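Long-range contact in glutathione reductase (Bartonella henselae, PDB 3O0H), which probably reduces glutathione disulfide to glutathione with NADPH, passing electrons through its bound FAD and a redox-active disulfide: residues S154-I166 and T316-T328. Numbering follows the deposited sequence.
Sequences SAEKILIATGAKI and TNVSHIWAVGDVT. With FAD (flavin-adenine dinucleotide), chain H.
Ile158, Leu159 and Ile160 pair in parallel with Ile321, Trp322 and Ala323, joining the last two strands of the five-stranded parallel sheet in the Rossmann-type FAD domain. Ile158 N gives to His320 O, Trp322 N to Ile158 O and Ile160 N to Trp322 O at 2.9 Å each, the last almost straight at the hydrogen (176°). Val324 N closes the run on Ile160 O at 3.1 Å.

On the face carrying Ile160, its CD1 lies 3.6 Å from Ile321 CG2, and the Ile160 side chain crosses that of Val327 at about a right angle, CG2 to CG1; Phe138 covers both isoleucines. On the other face, Leu159 CD1 packs against Trp322 CB. The methylenes of Lys157 run obliquely past the six-membered end of the Trp322 indole, CG 3.6 Å from CZ3. Trp322 has CG anti to its carbonyl carbon (chi1 -75°), which carries the ring back alongside Lys157; Phe344 of helix 334-349 meets it edge-to-face.

Beyond the strands both segments turn to the FAD pyrophosphate. Asp326 N donates to FAD O2P, and its carboxylate takes the ribityl O3' hydroxyl on OD1. Gly163, at positive phi, brings its CA against the bridging oxygen O3P. Water 1 ties the two segments to the phosphate, accepting from Gly163 N and Val327 N and donating to Val324 O and FAD O2P. A second water accepts from Ala164 N and donates to Asp326 OD2 (2.8 Å between water and OD2) and to FAD O1A.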
# COMPACT_ATOMS: atom_id res chain seq x y z
N SER B 154 -39.45 7.45 -26.20
CA SER B 154 -38.67 6.94 -27.32
C SER B 154 -37.25 7.47 -27.32
O SER B 154 -36.97 8.56 -26.81
CB SER B 154 -39.33 7.28 -28.65
OG SER B 154 -39.24 8.68 -28.87
N ALA B 155 -36.37 6.73 -27.97
CA ALA B 155 -34.96 7.09 -28.02
C ALA B 155 -34.27 6.54 -29.25
O ALA B 155 -34.56 5.43 -29.71
CB ALA B 155 -34.22 6.61 -26.74
N GLU B 156 -33.34 7.33 -29.75
CA GLU B 156 -32.59 6.93 -30.91
C GLU B 156 -31.66 5.81 -30.61
O GLU B 156 -31.55 4.90 -31.41
CB GLU B 156 -31.78 8.11 -31.48
CG GLU B 156 -31.06 7.77 -32.78
CD GLU B 156 -30.49 9.01 -33.48
OE1 GLU B 156 -30.48 10.14 -32.89
OE2 GLU B 156 -30.04 8.86 -34.64
N LYS B 157 -30.92 5.95 -29.51
CA LYS B 157 -29.94 4.99 -29.04
C LYS B 157 -30.38 4.56 -27.66
O LYS B 157 -30.91 5.36 -26.90
CB LYS B 157 -28.55 5.59 -28.96
CG LYS B 157 -27.91 5.90 -30.30
CD LYS B 157 -26.53 6.59 -30.10
CE LYS B 157 -25.84 6.96 -31.41
NZ LYS B 157 -26.67 7.68 -32.36
N ILE B 158 -30.20 3.29 -27.35
CA ILE B 158 -30.53 2.76 -26.01
C ILE B 158 -29.33 1.98 -25.45
O ILE B 158 -28.75 1.15 -26.16
CB ILE B 158 -31.81 1.89 -26.03
CG1 ILE B 158 -33.04 2.72 -26.44
CG2 ILE B 158 -32.11 1.29 -24.67
CD1 ILE B 158 -34.13 1.88 -26.94
N LEU B 159 -29.00 2.26 -24.17
CA LEU B 159 -27.92 1.59 -23.45
C LEU B 159 -28.47 0.75 -22.31
O LEU B 159 -29.12 1.26 -21.41
CB LEU B 159 -26.91 2.60 -22.88
CG LEU B 159 -25.75 1.99 -22.10
CD1 LEU B 159 -24.92 1.03 -23.05
CD2 LEU B 159 -24.86 3.05 -21.47
N ILE B 160 -28.22 -0.55 -22.39
CA ILE B 160 -28.64 -1.50 -21.38
C ILE B 160 -27.50 -1.55 -20.35
O ILE B 160 -26.39 -1.98 -20.67
CB ILE B 160 -28.86 -2.91 -21.93
CG1 ILE B 160 -29.90 -2.89 -23.08
CG2 ILE B 160 -29.26 -3.87 -20.78
CD1 ILE B 160 -29.79 -4.16 -24.07
N ALA B 161 -27.80 -1.11 -19.14
CA ALA B 161 -26.82 -1.05 -18.03
C ALA B 161 -27.49 -1.54 -16.70
O ALA B 161 -27.36 -0.91 -15.63
CB ALA B 161 -26.25 0.39 -17.90
N THR B 162 -28.17 -2.67 -16.77
CA THR B 162 -29.03 -3.16 -15.70
C THR B 162 -28.36 -4.03 -14.67
O THR B 162 -29.01 -4.45 -13.67
CB THR B 162 -30.25 -3.92 -16.30
OG1 THR B 162 -29.78 -4.92 -17.19
CG2 THR B 162 -31.12 -2.94 -17.08
N GLY B 163 -27.07 -4.26 -14.83
CA GLY B 163 -26.27 -4.98 -13.83
C GLY B 163 -26.60 -6.46 -13.75
O GLY B 163 -26.95 -7.10 -14.78
N ALA B 164 -26.44 -7.00 -12.54
CA ALA B 164 -26.64 -8.37 -12.24
C ALA B 164 -27.67 -8.48 -11.07
O ALA B 164 -28.11 -7.45 -10.46
CB ALA B 164 -25.29 -9.05 -11.88
N LYS B 165 -28.05 -9.71 -10.77
CA LYS B 165 -29.07 -10.04 -9.79
C LYS B 165 -28.64 -11.31 -9.11
O LYS B 165 -28.10 -12.18 -9.74
CB LYS B 165 -30.37 -10.38 -10.54
CG LYS B 165 -31.60 -9.65 -10.08
CD LYS B 165 -32.87 -10.38 -10.51
CE LYS B 165 -34.08 -9.60 -9.98
NZ LYS B 165 -35.35 -10.27 -10.26
N ILE B 166 -29.00 -11.47 -7.85
CA ILE B 166 -28.73 -12.68 -7.10
C ILE B 166 -29.49 -13.83 -7.75
O ILE B 166 -30.60 -13.65 -8.22
CB ILE B 166 -29.13 -12.47 -5.60
CG1 ILE B 166 -28.26 -11.31 -5.02
CG2 ILE B 166 -28.92 -13.76 -4.88
CD1 ILE B 166 -28.89 -10.29 -3.96
N THR B 316 -24.93 -4.40 -29.20
CA THR B 316 -25.76 -5.60 -29.39
C THR B 316 -25.90 -5.94 -30.89
O THR B 316 -25.35 -5.27 -31.80
CB THR B 316 -27.18 -5.46 -28.72
OG1 THR B 316 -28.02 -4.64 -29.53
CG2 THR B 316 -27.07 -4.86 -27.26
N ASN B 317 -26.66 -7.01 -31.16
CA ASN B 317 -27.06 -7.34 -32.53
C ASN B 317 -28.07 -6.36 -33.15
O ASN B 317 -28.38 -6.50 -34.31
CB ASN B 317 -27.57 -8.78 -32.61
CG ASN B 317 -28.88 -8.99 -31.84
OD1 ASN B 317 -29.03 -8.53 -30.74
ND2 ASN B 317 -29.82 -9.68 -32.46
N VAL B 318 -28.58 -5.41 -32.38
CA VAL B 318 -29.37 -4.31 -32.88
C VAL B 318 -28.53 -3.03 -32.84
O VAL B 318 -28.16 -2.56 -31.76
CB VAL B 318 -30.67 -4.12 -32.06
CG1 VAL B 318 -31.53 -2.98 -32.64
CG2 VAL B 318 -31.44 -5.45 -32.04
N SER B 319 -28.29 -2.47 -34.02
CA SER B 319 -27.21 -1.51 -34.24
C SER B 319 -27.30 -0.21 -33.39
O SER B 319 -26.30 0.42 -33.19
CB SER B 319 -27.05 -1.19 -35.74
OG SER B 319 -28.18 -0.44 -36.22
N HIS B 320 -28.48 0.15 -32.90
CA HIS B 320 -28.68 1.33 -32.00
C HIS B 320 -28.87 0.97 -30.52
O HIS B 320 -29.21 1.82 -29.69
CB HIS B 320 -29.88 2.16 -32.48
CG HIS B 320 -31.18 1.47 -32.31
ND1 HIS B 320 -31.66 0.56 -33.24
CD2 HIS B 320 -32.10 1.50 -31.31
CE1 HIS B 320 -32.82 0.08 -32.81
NE2 HIS B 320 -33.10 0.62 -31.64
N ILE B 321 -28.61 -0.30 -30.18
CA ILE B 321 -28.70 -0.77 -28.80
C ILE B 321 -27.32 -1.30 -28.35
O ILE B 321 -26.71 -2.16 -29.04
CB ILE B 321 -29.81 -1.82 -28.60
CG1 ILE B 321 -31.15 -1.29 -29.13
CG2 ILE B 321 -29.97 -2.18 -27.11
CD1 ILE B 321 -32.33 -2.32 -29.07
N TRP B 322 -26.83 -0.75 -27.24
CA TRP B 322 -25.51 -1.10 -26.69
C TRP B 322 -25.75 -1.61 -25.29
O TRP B 322 -26.86 -1.49 -24.79
CB TRP B 322 -24.60 0.13 -26.66
CG TRP B 322 -23.99 0.61 -28.00
CD1 TRP B 322 -22.71 0.37 -28.45
CD2 TRP B 322 -24.59 1.45 -28.97
NE1 TRP B 322 -22.50 0.98 -29.64
CE2 TRP B 322 -23.64 1.66 -30.00
CE3 TRP B 322 -25.84 2.06 -29.08
CZ2 TRP B 322 -23.89 2.44 -31.12
CZ3 TRP B 322 -26.10 2.84 -30.18
CH2 TRP B 322 -25.13 3.02 -31.21
N ALA B 323 -24.72 -2.19 -24.66
CA ALA B 323 -24.84 -2.66 -23.25
C ALA B 323 -23.45 -2.61 -22.63
O ALA B 323 -22.45 -2.82 -23.33
CB ALA B 323 -25.40 -4.11 -23.16
N VAL B 324 -23.39 -2.34 -21.32
CA VAL B 324 -22.14 -2.20 -20.58
C VAL B 324 -22.32 -2.88 -19.23
O VAL B 324 -23.45 -2.95 -18.71
CB VAL B 324 -21.76 -0.70 -20.39
CG1 VAL B 324 -21.42 -0.08 -21.73
CG2 VAL B 324 -22.90 0.10 -19.71
N GLY B 325 -21.22 -3.36 -18.66
CA GLY B 325 -21.22 -3.78 -17.28
C GLY B 325 -21.52 -5.20 -17.07
O GLY B 325 -21.37 -6.00 -18.00
N ASP B 326 -22.04 -5.52 -15.86
CA ASP B 326 -22.29 -6.91 -15.44
C ASP B 326 -23.26 -7.59 -16.39
O ASP B 326 -23.15 -8.80 -16.66
CB ASP B 326 -22.87 -6.96 -14.01
CG ASP B 326 -21.88 -6.59 -12.92
OD1 ASP B 326 -20.70 -6.28 -13.20
OD2 ASP B 326 -22.33 -6.61 -11.72
N VAL B 327 -24.20 -6.81 -16.96
CA VAL B 327 -25.23 -7.42 -17.79
C VAL B 327 -24.68 -8.12 -19.07
O VAL B 327 -25.33 -8.98 -19.66
CB VAL B 327 -26.32 -6.36 -18.18
CG1 VAL B 327 -25.80 -5.36 -19.30
CG2 VAL B 327 -27.62 -7.08 -18.61
N THR B 328 -23.44 -7.79 -19.45
CA THR B 328 -22.84 -8.31 -20.66
C THR B 328 -22.12 -9.61 -20.39
O THR B 328 -21.60 -10.24 -21.32
CB THR B 328 -21.85 -7.29 -21.30
OG1 THR B 328 -20.69 -7.13 -20.46
CG2 THR B 328 -22.53 -5.92 -21.51
PA FAD H . -25.08 -1.91 -11.31
O1A FAD H . -25.54 -3.12 -10.55
O2A FAD H . -24.12 -1.04 -10.55
O5B FAD H . -26.29 -1.01 -11.82
C5B FAD H . -27.47 -1.52 -12.41
C4B FAD H . -28.57 -0.56 -12.02
O4B FAD H . -29.73 -0.74 -12.82
C3B FAD H . -29.03 -0.70 -10.57
O3B FAD H . -29.00 0.57 -9.91
C2B FAD H . -30.45 -1.22 -10.67
O2B FAD H . -31.26 -0.70 -9.64
C1B FAD H . -30.92 -0.69 -11.98
N9A FAD H . -31.86 -1.45 -12.82
C8A FAD H . -31.79 -2.76 -13.20
N7A FAD H . -32.77 -3.00 -14.08
C5A FAD H . -33.45 -1.83 -14.27
C6A FAD H . -34.48 -1.47 -15.11
N6A FAD H . -35.09 -2.34 -15.93
N1A FAD H . -34.93 -0.18 -15.08
C2A FAD H . -34.32 0.74 -14.26
N3A FAD H . -33.29 0.40 -13.46
C4A FAD H . -32.85 -0.86 -13.52
N1 FAD H . -16.97 -4.80 -7.58
C2 FAD H . -15.68 -4.32 -7.44
O2 FAD H . -15.01 -3.89 -8.41
N3 FAD H . -15.13 -4.30 -6.22
C4 FAD H . -15.80 -4.70 -5.08
O4 FAD H . -15.20 -4.60 -4.00
C4X FAD H . -17.10 -5.19 -5.21
N5 FAD H . -17.83 -5.58 -4.13
C5X FAD H . -19.14 -6.02 -4.32
C6 FAD H . -19.85 -6.43 -3.21
C7 FAD H . -21.17 -6.86 -3.34
C7M FAD H . -21.91 -7.30 -2.09
C8 FAD H . -21.77 -6.87 -4.58
C8M FAD H . -23.19 -7.37 -4.76
C9 FAD H . -21.05 -6.48 -5.71
C9A FAD H . -19.72 -6.06 -5.57
N10 FAD H . -18.97 -5.65 -6.66
C10 FAD H . -17.68 -5.20 -6.48
C1' FAD H . -19.50 -5.66 -8.04
C2' FAD H . -20.02 -4.33 -8.52
O2' FAD H . -21.08 -3.93 -7.67
C3' FAD H . -20.51 -4.50 -9.93
O3' FAD H . -19.59 -5.16 -10.77
C4' FAD H . -20.96 -3.17 -10.49
O4' FAD H . -21.95 -2.62 -9.61
C5' FAD H . -21.58 -3.35 -11.87
O5' FAD H . -21.95 -2.06 -12.43
P FAD H . -23.18 -2.07 -13.46
O1P FAD H . -23.32 -0.69 -14.08
O2P FAD H . -22.99 -3.18 -14.47
O3P FAD H . -24.49 -2.50 -12.68
O HOH W 1 -24.72 -3.84 -16.49
O HOH W 2 -24.83 -5.74 -10.69